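Uncharacterized protein (Acinetobacter baumannii, PDB 4L3U) is of unknown function, an all-helical, single-chain member of the DUF4844 family from a pathogenic bacterium. Local coordinates at residues A[29-33]-A[100-104]; A[85-90]-A[120-124]. All coordinates share one frame. Residue numbers count along the deposited sequence, not the author numbering.

Interaction 1 (A[29-33]-A[100-104]); sequences QDHFA and QVATT
An Asx turn at D30 sits in the loop between helix 14-27 and helix 45-68, packed on helix 95-112. D30 OD1 accepts from F32 N at 3.1 Å, and a salt bridge to R48 anchors it on helix 45-68. Irregular segment 29-33 is extended at Q29 and D30 (psi 155° and 119°), then turns at H31 (phi/psi -98°/8°) and F32 (-137°/41°). Residues 100-104 are regular helix; Q100 O accepts hydrogen bonds from T104 N (2.9 Å) and T104 OG1 (2.8 Å). The closest CA pairs are H31-T104 at 6.6 Å and F32-Q100 at 6.9 Å. H31 (m) sets CB 3.6 Å from T104 OG1. Q100 (t, p) extends its amide to the loop, where NE2 gives a weak hydrogen bond to H31 O at 3.3 Å. The F32 ring (chi1 m) has CD1 3.7 Å from Q100 CG, and its edge meets V101, CE1 to CG2 at 3.6 Å. With L51 and V42 also touching F32, an interhelical loop plugs an aromatic side chain into an all-alpha core.

Interaction 2 (A[85-90]-A[120-124]); sequences ISQIDP and ILNKW
In this all-helical fold, the turn that leaves helix 74-86 clasps a tryptophan near the start of helix 120-134. The chain is still helical at I85; I88 N donates a hydrogen bond to I85 O at 3.1 Å, then I88 (phi/psi -111°/115°) and D89 (-73°/114°) open into an extended path that brings P90 back over the indole. Across from it, residues 120-124 are regular helix, with W124 N hydrogen-bonded to I120 O at 3.1 Å. I85 lies nearest L121 (CA-CA 8.0 Å) and P90 nearest W124 (6.8 Å).

W124 takes chi1 t with chi2 near 87°, which lays its indole between two aliphatic side chains. I85 (t, p) covers one face: its CG1 stands 3.7 Å from the centroid of the W124 five-membered ring, 7° off the normal, a well-centred CH-pi contact. P90 covers the opposite face by a looser CH-pi contact, CB to the same centroid at 4.3 Å and 21° off. I88 (m, t) places CG2 3.7 Å from W124 CZ2. I85 also reaches the start of the helix: its CG2 meets I120 CG2 at 4.1 Å, and its CD1 meets L121 CD2 at 4.4 Å; V101 and F105 of helix 95-112 also touch I85. The indole's polar edge is satisfied by the turn itself: W124 NE1 donates to I88 O at 2.9 Å, with an N-H...O angle of 156°.

Starting from the N terminus, helix 14-27 leads into segment 29-33 of the loop that follows, the first half of interaction 1. The chain then runs through helix 45-68 and helix 74-86 to 85-90, the first half of interaction 2, before helix 95-112 brings in 100-104 and closes the first loop across 66 residues. Helix 120-134 closes the second across 29. The segments alternate, so the two loops cross rather than nest. The centres of the two contacts lie about 14 Å apart, yet they meet at V101: its CG1 is 3.6 Å from I85 CD1 and 3.7 Å from W124 CH2. Helix 95-112 lies between the early loop and the pairing of helix 74-86 with helix 120-134.

Interaction 1 (A[29-33]-A[100-104])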
loop_
_atom_site.group_PDB
_atom_site.type_symbol
_atom_site.label_atom_id
_atom_site.label_comp_id
_atom_site.label_asym_id
_atom_site.label_seq_id
_atom_site.Cartn_x
_atom_site.Cartn_y
_atom_site.Cartn_z
ATOM N N GLN A 29 -6.427 2.324 -10.196
ATOM C CA GLN A 29 -5.458 1.616 -11.013
ATOM C C GLN A 29 -5.344 0.157 -10.600
ATOM O O GLN A 29 -5.653 -0.207 -9.463
ATOM C CB GLN A 29 -4.096 2.294 -10.900
ATOM C CG GLN A 29 -4.077 3.713 -11.430
ATOM C CD GLN A 29 -2.865 4.485 -10.963
ATOM O OE1 GLN A 29 -1.963 3.924 -10.340
ATOM N NE2 GLN A 29 -2.838 5.781 -11.251
ATOM N N ASP A 30 -4.918 -0.677 -11.542
ATOM C CA ASP A 30 -4.528 -2.044 -11.246
ATOM C C ASP A 30 -3.057 -1.985 -10.877
ATOM O O ASP A 30 -2.229 -1.579 -11.691
ATOM C CB ASP A 30 -4.729 -2.934 -12.471
ATOM C CG ASP A 30 -4.485 -4.405 -12.178
ATOM O OD1 ASP A 30 -3.949 -4.733 -11.099
ATOM O OD2 ASP A 30 -4.823 -5.241 -13.038
ATOM N N HIS A 31 -2.733 -2.380 -9.651
ATOM C CA HIS A 31 -1.367 -2.264 -9.156
ATOM C C HIS A 31 -0.569 -3.556 -9.265
ATOM O O HIS A 31 0.552 -3.638 -8.761
ATOM C CB HIS A 31 -1.390 -1.808 -7.703
ATOM C CG HIS A 31 -2.067 -0.493 -7.506
ATOM N ND1 HIS A 31 -3.401 -0.384 -7.178
ATOM C CD2 HIS A 31 -1.601 0.774 -7.611
ATOM C CE1 HIS A 31 -3.724 0.891 -7.076
ATOM N NE2 HIS A 31 -2.649 1.615 -7.337
ATOM N N PHE A 32 -1.134 -4.552 -9.939
ATOM C CA PHE A 32 -0.552 -5.887 -9.940
ATOM C C PHE A 32 -0.551 -6.516 -11.324
ATOM O O PHE A 32 -0.819 -7.710 -11.488
ATOM C CB PHE A 32 -1.301 -6.756 -8.936
ATOM C CG PHE A 32 -1.298 -6.187 -7.547
ATOM C CD1 PHE A 32 -0.234 -6.431 -6.695
ATOM C CD2 PHE A 32 -2.330 -5.373 -7.110
ATOM C CE1 PHE A 32 -0.210 -5.896 -5.425
ATOM C CE2 PHE A 32 -2.310 -4.837 -5.841
ATOM C CZ PHE A 32 -1.246 -5.099 -4.998
ATOM N N ALA A 33 -0.235 -5.694 -12.315
ATOM C CA ALA A 33 -0.079 -6.153 -13.684
ATOM C C ALA A 33 1.396 -6.377 -13.972
ATOM O O ALA A 33 2.256 -5.941 -13.209
ATOM C CB ALA A 33 -0.658 -5.134 -14.646
ATOM N N GLN A 100 5.493 -6.669 -4.672
ATOM C CA GLN A 100 4.707 -5.725 -5.454
ATOM C C GLN A 100 3.780 -4.917 -4.548
ATOM O O GLN A 100 3.517 -3.746 -4.810
ATOM C CB GLN A 100 3.895 -6.452 -6.527
ATOM C CG GLN A 100 3.259 -5.516 -7.539
ATOM C CD GLN A 100 4.284 -4.779 -8.380
ATOM O OE1 GLN A 100 5.452 -5.169 -8.441
ATOM N NE2 GLN A 100 3.852 -3.704 -9.031
ATOM N N VAL A 101 3.285 -5.549 -3.488
ATOM C CA VAL A 101 2.437 -4.868 -2.515
ATOM C C VAL A 101 3.234 -3.785 -1.793
ATOM O O VAL A 101 2.733 -2.687 -1.560
ATOM C CB VAL A 101 1.850 -5.853 -1.475
ATOM C CG1 VAL A 101 1.207 -5.108 -0.304
ATOM C CG2 VAL A 101 0.837 -6.766 -2.124
ATOM N N ALA A 102 4.472 -4.110 -1.437
ATOM C CA ALA A 102 5.359 -3.164 -0.775
ATOM C C ALA A 102 5.653 -1.978 -1.687
ATOM O O ALA A 102 5.586 -0.831 -1.260
ATOM C CB ALA A 102 6.647 -3.851 -0.367
ATOM N N THR A 103 5.980 -2.263 -2.943
ATOM C CA THR A 103 6.252 -1.221 -3.922
ATOM C C THR A 103 5.030 -0.324 -4.089
ATOM O O THR A 103 5.150 0.895 -4.178
ATOM C CB THR A 103 6.637 -1.841 -5.285
ATOM O OG1 THR A 103 7.880 -2.542 -5.155
ATOM C CG2 THR A 103 6.775 -0.774 -6.368
ATOM N N THR A 104 3.855 -0.943 -4.132
ATOM C CA THR A 104 2.600 -0.213 -4.280
ATOM C C THR A 104 2.376 0.720 -3.090
ATOM O O THR A 104 1.975 1.868 -3.261
ATOM C CB THR A 104 1.407 -1.190 -4.435
ATOM O OG1 THR A 104 1.580 -1.968 -5.626
ATOM C CG2 THR A 104 0.077 -0.445 -4.517
#

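Interaction 2 (A[85-90]-A[120-124])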
loop_
_atom_site.group_PDB
_atom_site.type_symbol
_atom_site.label_atom_id
_atom_site.label_comp_id
_atom_site.label_asym_id
_atom_site.label_seq_id
_atom_site.Cartn_x
_atom_site.Cartn_y
_atom_site.Cartn_z
ATOM N N ILE A 85 -1.919 -1.845 5.537
ATOM C CA ILE A 85 -1.096 -2.999 5.182
ATOM C C ILE A 85 -1.386 -4.205 6.074
ATOM O O ILE A 85 -1.298 -5.347 5.626
ATOM C CB ILE A 85 0.422 -2.656 5.236
ATOM C CG1 ILE A 85 1.265 -3.758 4.583
ATOM C CG2 ILE A 85 0.885 -2.420 6.663
ATOM C CD1 ILE A 85 1.174 -3.791 3.072
ATOM N N SER A 86 -1.737 -3.958 7.331
ATOM C CA SER A 86 -2.020 -5.049 8.254
ATOM C C SER A 86 -3.263 -5.842 7.837
ATOM O O SER A 86 -3.480 -6.946 8.323
ATOM C CB SER A 86 -2.178 -4.521 9.680
ATOM O OG SER A 86 -3.238 -3.592 9.759
ATOM N N GLN A 87 -4.065 -5.282 6.931
ATOM C CA GLN A 87 -5.285 -5.941 6.452
ATOM C C GLN A 87 -4.991 -7.080 5.488
ATOM O O GLN A 87 -5.883 -7.848 5.125
ATOM C CB GLN A 87 -6.198 -4.940 5.744
ATOM C CG GLN A 87 -6.674 -3.815 6.621
ATOM C CD GLN A 87 -7.394 -4.309 7.852
ATOM O OE1 GLN A 87 -8.295 -5.138 7.764
ATOM N NE2 GLN A 87 -6.982 -3.819 9.014
ATOM N N ILE A 88 -3.735 -7.172 5.067
ATOM C CA ILE A 88 -3.306 -8.165 4.092
ATOM C C ILE A 88 -2.392 -9.194 4.755
ATOM O O ILE A 88 -1.303 -8.862 5.216
ATOM C CB ILE A 88 -2.549 -7.498 2.927
ATOM C CG1 ILE A 88 -3.374 -6.348 2.337
ATOM C CG2 ILE A 88 -2.215 -8.522 1.851
ATOM C CD1 ILE A 88 -2.635 -5.524 1.301
ATOM N N ASP A 89 -2.851 -10.442 4.802
ATOM C CA ASP A 89 -2.087 -11.540 5.389
ATOM C C ASP A 89 -0.923 -11.932 4.475
ATOM O O ASP A 89 -1.151 -12.426 3.372
ATOM C CB ASP A 89 -3.020 -12.736 5.595
ATOM C CG ASP A 89 -2.347 -13.892 6.304
ATOM O OD1 ASP A 89 -1.363 -13.654 7.033
ATOM O OD2 ASP A 89 -2.812 -15.038 6.139
ATOM N N PRO A 90 0.331 -11.715 4.926
ATOM C CA PRO A 90 1.469 -12.023 4.049
ATOM C C PRO A 90 1.648 -13.517 3.774
ATOM O O PRO A 90 2.384 -13.881 2.859
ATOM C CB PRO A 90 2.671 -11.474 4.825
ATOM C CG PRO A 90 2.244 -11.477 6.241
ATOM C CD PRO A 90 0.776 -11.176 6.224
ATOM N N ILE A 120 8.008 -0.753 8.912
ATOM C CA ILE A 120 6.783 -1.548 8.904
ATOM C C ILE A 120 6.664 -2.391 7.632
ATOM O O ILE A 120 6.251 -3.548 7.683
ATOM C CB ILE A 120 5.529 -0.647 9.066
ATOM C CG1 ILE A 120 5.506 -0.019 10.463
ATOM C CG2 ILE A 120 4.235 -1.445 8.836
ATOM C CD1 ILE A 120 4.444 1.049 10.645
ATOM N N LEU A 121 7.023 -1.811 6.494
ATOM C CA LEU A 121 6.906 -2.512 5.220
ATOM C C LEU A 121 7.881 -3.683 5.088
ATOM O O LEU A 121 7.515 -4.727 4.563
ATOM C CB LEU A 121 7.094 -1.541 4.055
ATOM C CG LEU A 121 5.984 -0.504 3.863
ATOM C CD1 LEU A 121 6.365 0.491 2.778
ATOM C CD2 LEU A 121 4.667 -1.180 3.522
ATOM N N ASN A 122 9.115 -3.518 5.551
ATOM C CA ASN A 122 10.066 -4.624 5.522
ATOM C C ASN A 122 9.656 -5.749 6.465
ATOM O O ASN A 122 9.814 -6.927 6.143
ATOM C CB ASN A 122 11.473 -4.145 5.876
ATOM C CG ASN A 122 12.201 -3.529 4.693
ATOM O OD1 ASN A 122 11.928 -3.850 3.536
ATOM N ND2 ASN A 122 13.140 -2.639 4.984
ATOM N N LYS A 123 9.133 -5.381 7.633
ATOM C CA LYS A 123 8.718 -6.363 8.630
ATOM C C LYS A 123 7.575 -7.200 8.080
ATOM O O LYS A 123 7.457 -8.388 8.371
ATOM C CB LYS A 123 8.292 -5.667 9.925
ATOM C CG LYS A 123 7.839 -6.622 11.015
ATOM C CD LYS A 123 7.707 -5.924 12.355
ATOM C CE LYS A 123 7.246 -6.889 13.432
ATOM N NZ LYS A 123 7.214 -6.252 14.778
ATOM N N TRP A 124 6.738 -6.566 7.268
ATOM C CA TRP A 124 5.608 -7.237 6.651
ATOM C C TRP A 124 6.093 -8.235 5.598
ATOM O O TRP A 124 5.637 -9.377 5.560
ATOM C CB TRP A 124 4.676 -6.195 6.027
ATOM C CG TRP A 124 3.428 -6.765 5.420
ATOM C CD1 TRP A 124 2.246 -7.019 6.058
ATOM C CD2 TRP A 124 3.231 -7.149 4.052
ATOM N NE1 TRP A 124 1.331 -7.536 5.173
ATOM C CE2 TRP A 124 1.913 -7.624 3.935
ATOM C CE3 TRP A 124 4.054 -7.137 2.916
ATOM C CZ2 TRP A 124 1.390 -8.084 2.728
ATOM C CZ3 TRP A 124 3.530 -7.593 1.717
ATOM C CH2 TRP A 124 2.212 -8.060 1.633
#